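Local structure of protein (hdlp (histone deacetylase-like protein)) (Aquifex aeolicus, 1C3P) at residues Glu249-Gln254 and Asn280-Val285; Leu57-Thr62 and Ile151-Lys156. The protein is a bacterial homologue of the histone deacetylases that binds zinc and the inhibitors TSA and SAHA, and probably acts as a deacetylase. All coordinates share one frame; numbering follows the deposited sequence.

Contact 1: Glu249-Gln254 and Asn280-Val285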
loop_
_atom_site.group_PDB
_atom_site.type_symbol
_atom_site.label_atom_id
_atom_site.label_comp_id
_atom_site.label_asym_id
_atom_site.label_seq_id
_atom_site.Cartn_x
_atom_site.Cartn_y
_atom_site.Cartn_z
ATOM N N GLU A 249 -15.994 8.021 -10.086
ATOM C CA GLU A 249 -16.462 7.173 -11.180
ATOM C C GLU A 249 -15.795 5.844 -10.886
ATOM O O GLU A 249 -16.274 4.774 -11.272
ATOM C CB GLU A 249 -15.963 7.668 -12.540
ATOM C CG GLU A 249 -16.514 9.021 -12.969
ATOM C CD GLU A 249 -16.018 9.430 -14.338
ATOM O OE1 GLU A 249 -14.787 9.449 -14.542
ATOM O OE2 GLU A 249 -16.858 9.737 -15.216
ATOM N N VAL A 250 -14.666 5.929 -10.194
ATOM C CA VAL A 250 -13.909 4.744 -9.841
ATOM C C VAL A 250 -12.910 5.110 -8.757
ATOM O O VAL A 250 -12.487 6.252 -8.685
ATOM C CB VAL A 250 -13.149 4.181 -11.078
ATOM C CG1 VAL A 250 -12.168 5.201 -11.628
ATOM C CG2 VAL A 250 -12.424 2.923 -10.694
ATOM N N TYR A 251 -12.559 4.152 -7.906
ATOM C CA TYR A 251 -11.591 4.426 -6.848
ATOM C C TYR A 251 -10.596 3.276 -6.670
ATOM O O TYR A 251 -10.879 2.127 -7.024
ATOM C CB TYR A 251 -12.320 4.694 -5.511
ATOM C CG TYR A 251 -12.730 3.453 -4.728
ATOM C CD1 TYR A 251 -11.840 2.839 -3.842
ATOM C CD2 TYR A 251 -14.000 2.888 -4.879
ATOM C CE1 TYR A 251 -12.196 1.709 -3.139
ATOM C CE2 TYR A 251 -14.376 1.732 -4.163
ATOM C CZ TYR A 251 -13.466 1.154 -3.305
ATOM O OH TYR A 251 -13.775 0.003 -2.611
ATOM N N LEU A 252 -9.412 3.610 -6.148
ATOM C CA LEU A 252 -8.377 2.625 -5.842
ATOM C C LEU A 252 -8.098 2.791 -4.356
ATOM O O LEU A 252 -8.151 3.905 -3.822
ATOM C CB LEU A 252 -7.076 2.870 -6.630
ATOM C CG LEU A 252 -7.207 2.848 -8.150
ATOM C CD1 LEU A 252 -7.625 4.224 -8.627
ATOM C CD2 LEU A 252 -5.867 2.487 -8.769
ATOM N N LEU A 253 -7.809 1.678 -3.703
ATOM C CA LEU A 253 -7.561 1.632 -2.261
ATOM C C LEU A 253 -6.252 0.905 -2.007
ATOM O O LEU A 253 -6.055 -0.195 -2.518
ATOM C CB LEU A 253 -8.714 0.862 -1.593
ATOM C CG LEU A 253 -8.614 0.401 -0.143
ATOM C CD1 LEU A 253 -8.568 1.630 0.757
ATOM C CD2 LEU A 253 -9.844 -0.468 0.210
ATOM N N GLN A 254 -5.364 1.508 -1.220
ATOM C CA GLN A 254 -4.083 0.870 -0.929
ATOM C C GLN A 254 -4.169 0.400 0.514
ATOM O O GLN A 254 -4.628 1.115 1.426
ATOM C CB GLN A 254 -2.903 1.840 -1.200
ATOM C CG GLN A 254 -2.353 2.607 -0.027
ATOM C CD GLN A 254 -1.078 1.991 0.545
ATOM O OE1 GLN A 254 0.011 2.057 -0.061
ATOM N NE2 GLN A 254 -1.206 1.387 1.718
ATOM N N ASN A 280 -13.734 -3.044 4.677
ATOM C CA ASN A 280 -15.158 -3.193 4.430
ATOM C C ASN A 280 -15.948 -1.903 4.564
ATOM O O ASN A 280 -16.964 -1.719 3.894
ATOM C CB ASN A 280 -15.738 -4.292 5.327
ATOM C CG ASN A 280 -15.217 -5.668 4.943
ATOM O OD1 ASN A 280 -15.038 -5.961 3.759
ATOM N ND2 ASN A 280 -15.006 -6.526 5.931
ATOM N N ILE A 281 -15.476 -1.007 5.421
ATOM C CA ILE A 281 -16.123 0.288 5.579
ATOM C C ILE A 281 -15.981 1.090 4.280
ATOM O O ILE A 281 -16.903 1.803 3.876
ATOM C CB ILE A 281 -15.483 1.100 6.720
ATOM C CG1 ILE A 281 -15.850 0.489 8.070
ATOM C CG2 ILE A 281 -15.935 2.542 6.645
ATOM C CD1 ILE A 281 -15.205 1.210 9.251
ATOM N N VAL A 282 -14.823 0.993 3.634
ATOM C CA VAL A 282 -14.608 1.727 2.388
ATOM C C VAL A 282 -15.563 1.188 1.326
ATOM O O VAL A 282 -16.205 1.949 0.594
ATOM C CB VAL A 282 -13.150 1.598 1.882
ATOM C CG1 VAL A 282 -13.055 2.124 0.458
ATOM C CG2 VAL A 282 -12.214 2.413 2.781
ATOM N N ARG A 283 -15.677 -0.130 1.266
ATOM C CA ARG A 283 -16.562 -0.751 0.288
ATOM C C ARG A 283 -18.032 -0.407 0.525
ATOM O O ARG A 283 -18.806 -0.297 -0.427
ATOM C CB ARG A 283 -16.366 -2.260 0.308
ATOM C CG ARG A 283 -14.973 -2.697 -0.141
ATOM C CD ARG A 283 -14.739 -4.157 0.162
ATOM N NE ARG A 283 -15.546 -5.035 -0.671
ATOM C CZ ARG A 283 -15.921 -6.256 -0.316
ATOM N NH1 ARG A 283 -15.564 -6.746 0.869
ATOM N NH2 ARG A 283 -16.638 -6.994 -1.150
ATOM N N GLU A 284 -18.423 -0.241 1.783
ATOM C CA GLU A 284 -19.817 0.101 2.074
ATOM C C GLU A 284 -20.111 1.521 1.643
ATOM O O GLU A 284 -21.244 1.849 1.309
ATOM C CB GLU A 284 -20.119 -0.016 3.563
ATOM C CG GLU A 284 -19.915 -1.393 4.121
ATOM C CD GLU A 284 -20.148 -1.432 5.610
ATOM O OE1 GLU A 284 -19.463 -0.678 6.335
ATOM O OE2 GLU A 284 -21.013 -2.214 6.052
ATOM N N VAL A 285 -19.091 2.372 1.661
ATOM C CA VAL A 285 -19.285 3.760 1.282
ATOM C C VAL A 285 -19.175 3.949 -0.221
ATOM O O VAL A 285 -19.998 4.631 -0.822
ATOM C CB VAL A 285 -18.252 4.697 1.966
ATOM C CG1 VAL A 285 -18.462 6.131 1.506
ATOM C CG2 VAL A 285 -18.388 4.620 3.488
#
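This is the strand-to-helix step of a beta-alpha-beta unit: from strand 250-254, Tyr251 packs on Val282 and Arg283 of helix 272-286 and Leu253 on Val282, before the chain returns as strand 290-292. Strand and helix belong to the parallel alpha/beta fold of the deacetylase family. Their short segments run antiparallel, at 174°, with axes 10.8 Å apart and side chains bridging the gap.

Being two apart on the strand, Tyr251 and Leu253 reach the helix from the same sheet face. One methyl receives both: Val282 CG1 lies 3.7 Å from Tyr251 CE1, approaching the ring obliquely, and 4.1 Å from Leu253 CD2. The valine's first torsion (168°) sets that methyl anti to the backbone N and brings it against the strand. Tyr251 has its ring carbon CG between N and the carbonyl carbon, chi1 83°, and the ring extends to the helix with its phenol end beside Arg283, where OH is 3.9 Å from Arg283 CG. That is methylene packing; the hydroxyl bonds to the carbonyl O of Gly287, just beyond the helix, and more weakly to the hydroxyl of Tyr291. A phenylalanine here would keep the ring packing on Val282 but would probably leave the Gly287 carbonyl without this hydroxyl partner and the helix end less firmly tied to the strand.

The zinc site is not far: the side chain of Leu253 is about 9 Å from that of Asp168, a zinc ligand of this protein; no metal is bound in this model. Arg283 turns its charge elsewhere, into salt bridges with Glu288 and Glu312. Its NH1 also makes a weak hydrogen bond to Asn280 OD1 one helical turn earlier, at 3.0 Å.

Contact 2: Leu57-Thr62 and Ile151-Lys156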
loop_
_atom_site.group_PDB
_atom_site.type_symbol
_atom_site.label_atom_id
_atom_site.label_comp_id
_atom_site.label_asym_id
_atom_site.label_seq_id
_atom_site.Cartn_x
_atom_site.Cartn_y
_atom_site.Cartn_z
ATOM N N LEU A 57 4.706 2.872 -18.103
ATOM C CA LEU A 57 5.529 3.604 -17.146
ATOM C C LEU A 57 5.550 5.099 -17.454
ATOM O O LEU A 57 5.517 5.932 -16.544
ATOM C CB LEU A 57 6.967 3.081 -17.138
ATOM C CG LEU A 57 7.130 1.655 -16.578
ATOM C CD1 LEU A 57 8.602 1.229 -16.656
ATOM C CD2 LEU A 57 6.646 1.625 -15.111
ATOM N N LEU A 58 5.616 5.430 -18.740
ATOM C CA LEU A 58 5.668 6.825 -19.153
ATOM C C LEU A 58 4.327 7.542 -19.050
ATOM O O LEU A 58 4.228 8.725 -19.379
ATOM C CB LEU A 58 6.250 6.938 -20.560
ATOM C CG LEU A 58 7.679 6.385 -20.667
ATOM C CD1 LEU A 58 8.150 6.454 -22.115
ATOM C CD2 LEU A 58 8.615 7.135 -19.745
ATOM N N LEU A 59 3.293 6.833 -18.606
ATOM C CA LEU A 59 2.005 7.494 -18.367
ATOM C C LEU A 59 2.233 8.473 -17.195
ATOM O O LEU A 59 1.521 9.466 -17.045
ATOM C CB LEU A 59 0.922 6.482 -17.964
ATOM C CG LEU A 59 0.400 5.510 -19.026
ATOM C CD1 LEU A 59 -0.523 4.476 -18.394
ATOM C CD2 LEU A 59 -0.335 6.305 -20.121
ATOM N N PHE A 60 3.218 8.172 -16.345
ATOM C CA PHE A 60 3.525 9.042 -15.217
ATOM C C PHE A 60 4.989 9.483 -15.115
ATOM O O PHE A 60 5.284 10.674 -15.009
ATOM C CB PHE A 60 3.120 8.395 -13.885
ATOM C CG PHE A 60 3.470 9.235 -12.673
ATOM C CD1 PHE A 60 2.929 10.507 -12.510
ATOM C CD2 PHE A 60 4.352 8.757 -11.705
ATOM C CE1 PHE A 60 3.258 11.296 -11.403
ATOM C CE2 PHE A 60 4.690 9.536 -10.591
ATOM C CZ PHE A 60 4.136 10.816 -10.445
ATOM N N HIS A 61 5.909 8.526 -15.125
ATOM C CA HIS A 61 7.325 8.859 -14.990
ATOM C C HIS A 61 7.976 9.400 -16.245
ATOM O O HIS A 61 7.509 9.138 -17.354
ATOM C CB HIS A 61 8.095 7.632 -14.494
ATOM C CG HIS A 61 7.773 7.276 -13.081
ATOM N ND1 HIS A 61 6.923 6.246 -12.742
ATOM C CD2 HIS A 61 8.156 7.847 -11.917
ATOM C CE1 HIS A 61 6.800 6.196 -11.426
ATOM N NE2 HIS A 61 7.538 7.156 -10.904
ATOM N N THR A 62 9.043 10.183 -16.062
ATOM C CA THR A 62 9.762 10.751 -17.210
ATOM C C THR A 62 10.783 9.762 -17.741
ATOM O O THR A 62 11.307 8.922 -17.004
ATOM C CB THR A 62 10.470 12.071 -16.849
ATOM O OG1 THR A 62 11.366 11.870 -15.748
ATOM C CG2 THR A 62 9.449 13.120 -16.482
ATOM N N ILE A 151 -3.590 5.509 -12.033
ATOM C CA ILE A 151 -4.561 6.594 -12.134
ATOM C C ILE A 151 -4.453 7.269 -13.501
ATOM O O ILE A 151 -5.470 7.608 -14.100
ATOM C CB ILE A 151 -4.355 7.601 -10.991
ATOM C CG1 ILE A 151 -4.784 6.951 -9.663
ATOM C CG2 ILE A 151 -5.137 8.904 -11.261
ATOM C CD1 ILE A 151 -4.384 7.755 -8.433
ATOM N N GLU A 152 -3.235 7.457 -14.003
ATOM C CA GLU A 152 -3.060 8.073 -15.314
ATOM C C GLU A 152 -3.557 7.113 -16.378
ATOM O O GLU A 152 -4.049 7.520 -17.430
ATOM C CB GLU A 152 -1.592 8.419 -15.561
ATOM C CG GLU A 152 -1.133 9.603 -14.734
ATOM C CD GLU A 152 -1.787 10.903 -15.163
ATOM O OE1 GLU A 152 -1.614 11.904 -14.449
ATOM O OE2 GLU A 152 -2.460 10.930 -16.215
ATOM N N TYR A 153 -3.455 5.817 -16.091
ATOM C CA TYR A 153 -3.946 4.819 -17.037
ATOM C C TYR A 153 -5.462 5.037 -17.171
ATOM O O TYR A 153 -6.015 5.039 -18.276
ATOM C CB TYR A 153 -3.648 3.405 -16.498
ATOM C CG TYR A 153 -4.252 2.289 -17.318
ATOM C CD1 TYR A 153 -3.593 1.759 -18.435
ATOM C CD2 TYR A 153 -5.498 1.774 -16.981
ATOM C CE1 TYR A 153 -4.186 0.725 -19.189
ATOM C CE2 TYR A 153 -6.087 0.762 -17.713
ATOM C CZ TYR A 153 -5.442 0.237 -18.804
ATOM O OH TYR A 153 -6.068 -0.791 -19.475
ATOM N N LEU A 154 -6.130 5.238 -16.040
ATOM C CA LEU A 154 -7.577 5.459 -16.041
ATOM C C LEU A 154 -7.937 6.798 -16.710
ATOM O O LEU A 154 -8.924 6.889 -17.454
ATOM C CB LEU A 154 -8.112 5.407 -14.603
ATOM C CG LEU A 154 -8.175 4.006 -13.970
ATOM C CD1 LEU A 154 -8.369 4.106 -12.451
ATOM C CD2 LEU A 154 -9.330 3.211 -14.633
ATOM N N ARG A 155 -7.153 7.842 -16.452
ATOM C CA ARG A 155 -7.439 9.131 -17.090
ATOM C C ARG A 155 -7.378 8.973 -18.606
ATOM O O ARG A 155 -8.223 9.516 -19.327
ATOM C CB ARG A 155 -6.453 10.213 -16.621
ATOM C CG ARG A 155 -6.526 10.468 -15.099
ATOM C CD ARG A 155 -5.502 11.483 -14.607
ATOM N NE ARG A 155 -5.942 12.856 -14.803
ATOM C CZ ARG A 155 -5.195 13.922 -14.548
ATOM N NH1 ARG A 155 -3.954 13.772 -14.091
ATOM N NH2 ARG A 155 -5.706 15.138 -14.712
ATOM N N LYS A 156 -6.401 8.218 -19.101
ATOM C CA LYS A 156 -6.296 8.032 -20.545
ATOM C C LYS A 156 -7.509 7.281 -21.096
ATOM O O LYS A 156 -7.887 7.469 -22.257
ATOM C CB LYS A 156 -4.994 7.309 -20.916
ATOM C CG LYS A 156 -4.787 7.202 -22.433
ATOM C CD LYS A 156 -3.390 6.752 -22.799
ATOM C CE LYS A 156 -2.348 7.791 -22.384
ATOM N NZ LYS A 156 -2.541 9.110 -23.074
#
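Leu59, in the loop between helices 54-57 and 63-75, lays its side chain along one side of helix 146-156 and meets Glu152, Tyr153 and Lys156, in surface packing away from the zinc site.

The apolar contacts come first. Leu59 CD1 settles 3.7 Å from Tyr153 CA and 3.8 Å from Tyr153 CB, reaching the tyrosine ring at its edge, near the ring plane. The two side chains run alongside each other, and with Tyr153 CG anti to the backbone N (chi1 173°) the ring continues away from the turn. The other methyl, Leu59 CD2, presses on Lys156 CE at 3.4 Å, tighter than ordinary carbon packing. Lys156 is bent in the outer part of its chain and also touches a crystal neighbour, so its pose may owe something to the lattice. Nearer the backbones, Leu59 CB and Glu152 CB stand 4.0 Å apart.

No polar group pairs across the two segments; partners lie within each or beyond it. The carbonyl O of Leu59 rests 3.5 Å from Glu152 CG, a methylene contact. A bend at chi2 (-68°) turns the glutamate's carboxylate to Arg155, whose NH1 forms a salt bridge with Glu152 OE1 at 3.0 Å, its hydrogen bond weak; Arg155 NH2 goes to Gln184. In the turn, Leu57 O accepts from both Phe60 N and His61 N.

Around this contact, Leu57 packs on Ile66 of helix 63-75, Tyr153 lies on Val111 and Ile114 of helix 98-118, and Phe60 touches Ala178 and Glu152 touches Phe179, both on helix 173-179.

How the contacts relate
From the N terminus, contact 2 comes first: the turn at 57-62 is met again by helix 146-156 after 88 residues that include helices 63-75 and 98-118 and strand 122-125. The chain then runs through strands 162-166, 185-192 and 217-222 before contact 1 closes a shorter loop of 25 residues between strand 250-254 and helix 272-286. The two are in series, neither nested nor crossed. They meet across strand 250-254: its Leu252 and Val250, alternating with the residues used in contact 1, pack on Leu154 of the helix in contact 2, with Leu252 CD1 3.9 Å from Leu154 CD1. Helices 146-156 and 272-286 thus flank opposite faces of the sheet.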